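Local coordinates for lipoprotein (Bacteroides vulgatus, PDB 3U6G), which is of unknown function but is a probable bacterial lipoprotein with an immunoglobulin-like fold, assigned to a family of PLAT/LH2 and C2-like calcium-binding lipoproteins, at residues A[10-15]-A[119-124]; A[27-32]-A[61-66]. One frame throughout, in Å; residues are numbered along the deposited sequence.

Contact 1: A[10-15]-A[119-124]; sequences HKIVIQ and FSVSTK
The imidazole of H10 meets the hydroxyl of T123 at its ring edge. ND1 of H10 lies 2.6 Å from OG1 of T123. This short hydrogen bond has an angle of 155°, with OG1 in the plane of the ring. The threonine sets it up by placing OG1 between its backbone N and carbonyl carbon (chi1 56°). OG1 also has a second, weak bond to the backbone N of M72. CG2 of T123 then lies 4.2 Å from the backbone O of K11. An ST turn ends strand 115-122, with OG of S122 accepting from N of K124 at 3.2 Å.

Further along, the contact is apolar. CD1 of I12 reaches CG1 of V121 at 4.1 Å, and the two side chains lie alongside each other, pointing opposite ways. Both also touch V92 of strand 87-96, and I12 touches M72 of strand 71-80. Strands 10-18 and 115-122 are not sheet neighbours; they meet by side chains inside the immunoglobulin-like fold.

H10 is buried, and NE2 bonds to the backbone O of Q6. With an alanine here, the T123 hydroxyl and the Q6 carbonyl would probably both be left without their ring partner, and a gap would open beside M72. Both ring nitrogens are thus engaged, which fixes the orientation of the imidazole and ties the turn just after the last strand to the start of the first.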
ATOM      1  N   HIS A  10      -0.661   7.265  13.891  1.00 13.86           N
ATOM      2  CA  HIS A  10      -0.190   7.558  12.544  1.00 14.15           C
ATOM      3  C   HIS A  10      -1.363   8.079  11.738  1.00 14.20           C
ATOM      4  O   HIS A  10      -2.513   7.634  11.914  1.00 15.43           O
ATOM      5  CB  HIS A  10       0.404   6.307  11.889  1.00 14.25           C
ATOM      6  CG  HIS A  10       1.650   5.842  12.554  1.00 14.04           C
ATOM      7  ND1 HIS A  10       2.859   5.747  11.900  1.00 14.28           N
ATOM      8  CD2 HIS A  10       1.894   5.529  13.847  1.00 15.50           C
ATOM      9  CE1 HIS A  10       3.792   5.391  12.760  1.00 15.22           C
ATOM     10  NE2 HIS A  10       3.231   5.253  13.950  1.00 15.47           N
ATOM     11  N   LYS A  11      -1.074   9.021  10.844  1.00 13.97           N
ATOM     12  CA  LYS A  11      -2.121   9.626  10.043  1.00 14.31           C
ATOM     13  C   LYS A  11      -1.619   9.953   8.655  1.00 13.71           C
ATOM     14  O   LYS A  11      -0.469  10.358   8.496  1.00 14.10           O
ATOM     15  CB  LYS A  11      -2.610  10.910  10.734  1.00 16.76           C
ATOM     16  CG  LYS A  11      -3.732  11.631  10.004  1.00 16.52           C
ATOM     17  CD  LYS A  11      -4.506  12.587  10.898  1.00 24.42           C
ATOM     18  CE  LYS A  11      -3.681  13.746  11.332  1.00 25.69           C
ATOM     19  NZ  LYS A  11      -4.550  14.753  12.041  1.00 26.07           N
ATOM     20  N   ILE A  12      -2.516   9.831   7.676  1.00 13.70           N
ATOM     21  CA  ILE A  12      -2.296  10.307   6.325  1.00 13.93           C
ATOM     22  C   ILE A  12      -3.408  11.266   5.949  1.00 14.64           C
ATOM     23  O   ILE A  12      -4.574  10.978   6.134  1.00 15.84           O
ATOM     24  CB  ILE A  12      -2.307   9.127   5.316  1.00 16.16           C
ATOM     25  CG1 ILE A  12      -1.101   8.216   5.550  1.00 20.01           C
ATOM     26  CG2 ILE A  12      -2.371   9.620   3.860  1.00 19.40           C
ATOM     27  CD1 ILE A  12       0.211   8.728   5.032  1.00 23.21           C
ATOM     28  N   VAL A  13      -3.016  12.416   5.420  1.00 14.75           N
ATOM     29  CA  VAL A  13      -3.949  13.372   4.859  1.00 15.03           C
ATOM     30  C   VAL A  13      -3.658  13.508   3.377  1.00 15.86           C
ATOM     31  O   VAL A  13      -2.505  13.640   2.984  1.00 17.11           O
ATOM     32  CB  VAL A  13      -3.801  14.756   5.522  1.00 17.31           C
ATOM     33  CG1 VAL A  13      -4.637  15.807   4.744  1.00 22.19           C
ATOM     34  CG2 VAL A  13      -4.237  14.688   6.966  1.00 16.72           C
ATOM     35  N   ILE A  14      -4.709  13.461   2.555  1.00 17.03           N
ATOM     36  CA  ILE A  14      -4.569  13.661   1.113  1.00 17.20           C
ATOM     37  C   ILE A  14      -5.415  14.846   0.680  1.00 17.79           C
ATOM     38  O   ILE A  14      -6.586  14.956   1.056  1.00 20.84           O
ATOM     39  CB  ILE A  14      -5.004  12.406   0.313  1.00 20.24           C
ATOM     40  CG1 ILE A  14      -4.202  11.188   0.782  1.00 22.73           C
ATOM     41  CG2 ILE A  14      -4.821  12.643  -1.169  1.00 22.24           C
ATOM     42  CD1 ILE A  14      -4.718   9.865   0.292  1.00 28.76           C
ATOM     43  N   GLN A  15      -4.805  15.743  -0.092  1.00 19.90           N
ATOM     44  CA  GLN A  15      -5.530  16.875  -0.676  1.00 21.32           C
ATOM     45  C   GLN A  15      -5.260  16.927  -2.167  1.00 25.59           C
ATOM     46  O   GLN A  15      -4.144  16.717  -2.590  1.00 26.96           O
ATOM     47  CB  GLN A  15      -5.063  18.188  -0.062  1.00 25.49           C
ATOM     48  CG  GLN A  15      -5.345  18.318   1.420  1.00 27.93           C
ATOM     49  CD  GLN A  15      -5.003  19.689   1.968  1.00 33.14           C
ATOM     50  OE1 GLN A  15      -3.866  20.146   1.860  1.00 37.19           O
ATOM     51  NE2 GLN A  15      -5.988  20.352   2.565  1.00 44.24           N
ATOM     52  N   PHE A 119       2.260   6.753  -6.751  1.00 20.82           N
ATOM     53  CA  PHE A 119       3.019   7.356  -5.685  1.00 21.15           C
ATOM     54  C   PHE A 119       2.877   6.540  -4.430  1.00 22.11           C
ATOM     55  O   PHE A 119       1.937   5.730  -4.299  1.00 19.68           O
ATOM     56  CB  PHE A 119       2.571   8.800  -5.456  1.00 23.68           C
ATOM     57  CG  PHE A 119       1.118   8.956  -5.042  1.00 23.17           C
ATOM     58  CD1 PHE A 119       0.718   8.717  -3.732  1.00 25.01           C
ATOM     59  CD2 PHE A 119       0.163   9.395  -5.957  1.00 26.29           C
ATOM     60  CE1 PHE A 119      -0.617   8.873  -3.353  1.00 24.70           C
ATOM     61  CE2 PHE A 119      -1.164   9.557  -5.586  1.00 29.19           C
ATOM     62  CZ  PHE A 119      -1.559   9.296  -4.281  1.00 27.61           C
ATOM     63  N   SER A 120       3.807   6.758  -3.508  1.00 20.52           N
ATOM     64  CA  SER A 120       3.751   6.106  -2.213  1.00 19.89           C
ATOM     65  C   SER A 120       4.376   7.001  -1.168  1.00 19.61           C
ATOM     66  O   SER A 120       5.369   7.667  -1.434  1.00 24.08           O
ATOM     67  CB  SER A 120       4.488   4.756  -2.241  1.00 27.76           C
ATOM     68  OG  SER A 120       4.296   4.026  -1.039  1.00 39.59           O
ATOM     69  N   VAL A 121       3.772   7.020   0.009  1.00 20.11           N
ATOM     70  CA  VAL A 121       4.373   7.675   1.161  1.00 21.04           C
ATOM     71  C   VAL A 121       4.047   6.895   2.415  1.00 19.02           C
ATOM     72  O   VAL A 121       2.997   6.266   2.518  1.00 20.79           O
ATOM     73  CB  VAL A 121       3.929   9.148   1.287  1.00 23.32           C
ATOM     74  CG1 VAL A 121       2.480   9.254   1.600  1.00 26.53           C
ATOM     75  CG2 VAL A 121       4.791   9.895   2.329  1.00 27.81           C
ATOM     76  N   SER A 122       4.965   6.925   3.370  1.00 17.81           N
ATOM     77  CA  SER A 122       4.738   6.254   4.630  1.00 16.88           C
ATOM     78  C   SER A 122       5.188   7.123   5.784  1.00 15.78           C
ATOM     79  O   SER A 122       5.781   8.198   5.588  1.00 18.26           O
ATOM     80  CB  SER A 122       5.501   4.931   4.658  1.00 19.93           C
ATOM     81  OG  SER A 122       6.870   5.160   4.906  1.00 21.88           O
ATOM     82  N   THR A 123       4.934   6.629   6.989  1.00 15.12           N
ATOM     83  CA  THR A 123       5.336   7.322   8.202  1.00 15.30           C
ATOM     84  C   THR A 123       6.664   6.778   8.771  1.00 18.22           C
ATOM     85  O   THR A 123       7.040   7.112   9.880  1.00 21.40           O
ATOM     86  CB  THR A 123       4.214   7.255   9.252  1.00 15.26           C
ATOM     87  OG1 THR A 123       3.885   5.884   9.469  1.00 16.11           O
ATOM     88  CG2 THR A 123       2.956   7.998   8.762  1.00 16.33           C
ATOM     89  N   LYS A 124       7.372   5.948   8.013  1.00 17.45           N
ATOM     90  CA  LYS A 124       8.731   5.535   8.390  1.00 21.06           C
ATOM     91  C   LYS A 124       9.718   6.669   8.119  1.00 23.55           C
ATOM     92  O   LYS A 124       9.646   7.323   7.074  1.00 21.17           O
ATOM     93  CB  LYS A 124       9.146   4.292   7.588  1.00 24.24           C
ATOM     94  CG  LYS A 124      10.570   3.809   7.828  1.00 29.56           C
ATOM     95  CD  LYS A 124      10.944   2.672   6.886  1.00 34.45           C
ATOM     96  CE  LYS A 124      12.436   2.382   6.941  1.00 42.29           C
ATOM     97  NZ  LYS A 124      12.773   1.104   6.251  1.00 46.50           N
TER

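Contact 2: A[27-32]-A[61-66]; sequences VSIGGA and MSCCTN
I29 has the largest share of the buried surface, and both touching pairs include it. C63 and M61 face it from strand 60-65. The two segments run in the same direction but share no hydrogen bond. They meet through side chains alone, and the CA atoms of I29 and C63 are 8.0 Å apart.

The two branches of I29 take different parts of the cysteine. CG2 of I29 packs on SG of C63 at 3.8 Å. CD1 of I29 lies 4.0 Å from CB of C63. SG of C63 is anti to its backbone N (chi1 -176°), which brings the sulfur to the CG2 branch. C63 and I29 are both buried, and both also touch M72.

M61 is a selenomethionine. Its SE lies 4.2 Å from CD1 of I29, but the residue has two deposited conformers, so this third touch is less certain. The isoleucine end would then sit beside both C63 and M61.

The arrangement is that of a hydrophobic interior in a curled antiparallel sheet. Strands 24-33 and 60-65 each pair with strand 36-41, whose L40 touches C63. At I29 the backbone bonds instead to Y52 of strand 52-55, and 36-41 takes over at G31. Strand 71-80 lies on the other edge of 24-33 and lends M72 and C74 to I29. I14 of strand 10-18 touches V27 and M61. On the alternate residues, S28 packs on G30, and A32 on S77, of the second subunit.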
ATOM      1  N   VAL A  27      -6.435   5.541  -3.800  1.00 16.49           N
ATOM      2  CA  VAL A  27      -5.414   5.231  -2.814  1.00 17.34           C
ATOM      3  C   VAL A  27      -5.750   3.956  -2.046  1.00 16.01           C
ATOM      4  O   VAL A  27      -6.916   3.604  -1.893  1.00 17.77           O
ATOM      5  CB  VAL A  27      -5.166   6.388  -1.809  1.00 19.56           C
ATOM      6  CG1 VAL A  27      -4.704   7.656  -2.539  1.00 23.61           C
ATOM      7  CG2 VAL A  27      -6.398   6.631  -0.911  1.00 19.88           C
ATOM      8  N   SER A  28      -4.683   3.298  -1.614  1.00 15.87           N
ATOM      9  CA  SER A  28      -4.760   2.174  -0.693  0.50 17.23           C
ATOM     10  C   SER A  28      -3.917   2.522   0.523  1.00 16.12           C
ATOM     11  O   SER A  28      -2.784   2.983   0.402  1.00 17.75           O
ATOM     12  CB  SER A  28      -4.271   0.890  -1.346  0.50 20.36           C
ATOM     13  OG  SER A  28      -5.268   0.378  -2.217  0.50 21.00           O
ATOM     14  N   ILE A  29      -4.514   2.356   1.703  1.00 14.83           N
ATOM     15  CA  ILE A  29      -3.894   2.754   2.957  1.00 15.46           C
ATOM     16  C   ILE A  29      -3.906   1.569   3.917  1.00 14.38           C
ATOM     17  O   ILE A  29      -4.872   0.813   3.969  1.00 15.46           O
ATOM     18  CB  ILE A  29      -4.644   3.955   3.576  1.00 17.29           C
ATOM     19  CG1 ILE A  29      -4.454   5.182   2.683  1.00 18.07           C
ATOM     20  CG2 ILE A  29      -4.182   4.213   5.032  1.00 17.44           C
ATOM     21  CD1 ILE A  29      -5.434   6.299   2.955  1.00 21.31           C
ATOM     22  N   GLY A  30      -2.789   1.364   4.595  1.00 13.96           N
ATOM     23  CA  GLY A  30      -2.713   0.365   5.625  1.00 15.36           C
ATOM     24  C   GLY A  30      -1.620   0.701   6.604  1.00 14.11           C
ATOM     25  O   GLY A  30      -0.809   1.588   6.383  1.00 16.52           O
ATOM     26  N   GLY A  31      -1.572  -0.031   7.695  1.00 14.62           N
ATOM     27  CA  GLY A  31      -0.487   0.122   8.654  1.00 14.36           C
ATOM     28  C   GLY A  31      -0.282  -1.160   9.419  1.00 13.63           C
ATOM     29  O   GLY A  31      -0.909  -2.187   9.118  1.00 14.99           O
ATOM     30  N   ALA A  32       0.583  -1.089  10.423  1.00 13.15           N
ATOM     31  CA  ALA A  32       0.877  -2.235  11.246  1.00 13.46           C
ATOM     32  C   ALA A  32       1.077  -1.851  12.687  1.00 13.54           C
ATOM     33  O   ALA A  32       1.612  -0.786  12.986  1.00 14.10           O
ATOM     34  CB  ALA A  32       2.149  -2.923  10.744  1.00 16.06           C
HETATM   35  N   MSE A  61      -9.139  14.202   2.339  1.00 22.34           N
HETATM   36  CA  MSE A  61      -9.473  13.007   3.091  0.50 22.51           C
HETATM   37  C   MSE A  61      -8.336  12.675   4.037  1.00 21.42           C
HETATM   38  O   MSE A  61      -7.178  12.970   3.787  1.00 21.15           O
HETATM   39  CB  MSE A  61      -9.800  11.841   2.160  0.50 26.26           C
HETATM   40  CG  MSE A  61      -8.627  11.242   1.443  0.50 28.99           C
HETATM   41 SE   MSE A  61      -7.742   9.821   2.456  0.38 45.77          SE
HETATM   42  CE  MSE A  61      -9.168   9.283   3.617  0.50 23.22           C
ATOM     43  N   SER A  62      -8.688  12.091   5.169  1.00 20.48           N
ATOM     44  CA  SER A  62      -7.672  11.646   6.086  1.00 21.10           C
ATOM     45  C   SER A  62      -8.033  10.299   6.677  1.00 19.72           C
ATOM     46  O   SER A  62      -9.211   9.914   6.741  1.00 23.71           O
ATOM     47  CB  SER A  62      -7.443  12.675   7.187  1.00 26.85           C
ATOM     48  OG  SER A  62      -8.649  12.950   7.843  1.00 34.14           O
ATOM     49  N   CYS A  63      -6.998   9.621   7.147  1.00 18.44           N
ATOM     50  CA  CYS A  63      -7.109   8.296   7.721  1.00 17.98           C
ATOM     51  C   CYS A  63      -6.066   8.205   8.835  1.00 16.38           C
ATOM     52  O   CYS A  63      -4.943   8.644   8.655  1.00 19.24           O
ATOM     53  CB  CYS A  63      -6.850   7.224   6.622  1.00 17.78           C
ATOM     54  SG  CYS A  63      -7.075   5.523   7.208  1.00 23.26           S
ATOM     55  N   CYS A  64      -6.423   7.654   9.992  1.00 15.14           N
ATOM     56  CA  CYS A  64      -5.459   7.475  11.064  1.00 15.24           C
ATOM     57  C   CYS A  64      -5.621   6.132  11.725  1.00 14.83           C
ATOM     58  O   CYS A  64      -6.610   5.421  11.492  1.00 15.86           O
ATOM     59  CB  CYS A  64      -5.573   8.593  12.115  1.00 15.99           C
ATOM     60  SG  CYS A  64      -7.101   8.545  13.077  1.00 19.77           S
ATOM     61  N   THR A  65      -4.635   5.807  12.547  1.00 13.69           N
ATOM     62  CA  THR A  65      -4.601   4.559  13.277  1.00 13.87           C
ATOM     63  C   THR A  65      -4.997   4.801  14.737  1.00 13.92           C
ATOM     64  O   THR A  65      -5.237   5.938  15.147  1.00 15.43           O
ATOM     65  CB  THR A  65      -3.178   3.953  13.247  1.00 15.05           C
ATOM     66  OG1 THR A  65      -2.285   4.793  13.990  1.00 13.94           O
ATOM     67  CG2 THR A  65      -2.667   3.769  11.808  1.00 16.83           C
ATOM     68  N   ASN A  66      -5.065   3.722  15.512  1.00 14.54           N
ATOM     69  CA  ASN A  66      -5.031   3.841  16.951  1.00 14.80           C
ATOM     70  C   ASN A  66      -3.595   4.109  17.392  1.00 15.74           C
ATOM     71  O   ASN A  66      -2.671   4.189  16.564  1.00 16.64           O
ATOM     72  CB  ASN A  66      -5.661   2.623  17.652  1.00 16.00           C
ATOM     73  CG  ASN A  66      -4.815   1.346  17.562  1.00 16.84           C
ATOM     74  OD1 ASN A  66      -3.598   1.394  17.366  1.00 17.95           O
ATOM     75  ND2 ASN A  66      -5.477   0.185  17.735  1.00 18.72           N
TER

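How the contacts relate
The centres of the two contacts are 8 Å apart. Contact 2 is nested along the chain inside the long loop that contact 1 closes. Strand 10-18 comes first and is followed by strand 24-33. Strand 60-65 comes later, after three intervening strands, and strand 115-122 is the last. The contacts touch because strands 10-18 and 60-65 are antiparallel neighbours. Probable hydrogen bonds join N of I14 to O of M61 (2.8 Å) and O of H10 to N of T65 (2.9 Å). Strand 71-80 reaches both contacts through M72 and C74. Together they line one continuous interior of this all-strand fold, and contact 1 brings the first and last strands together.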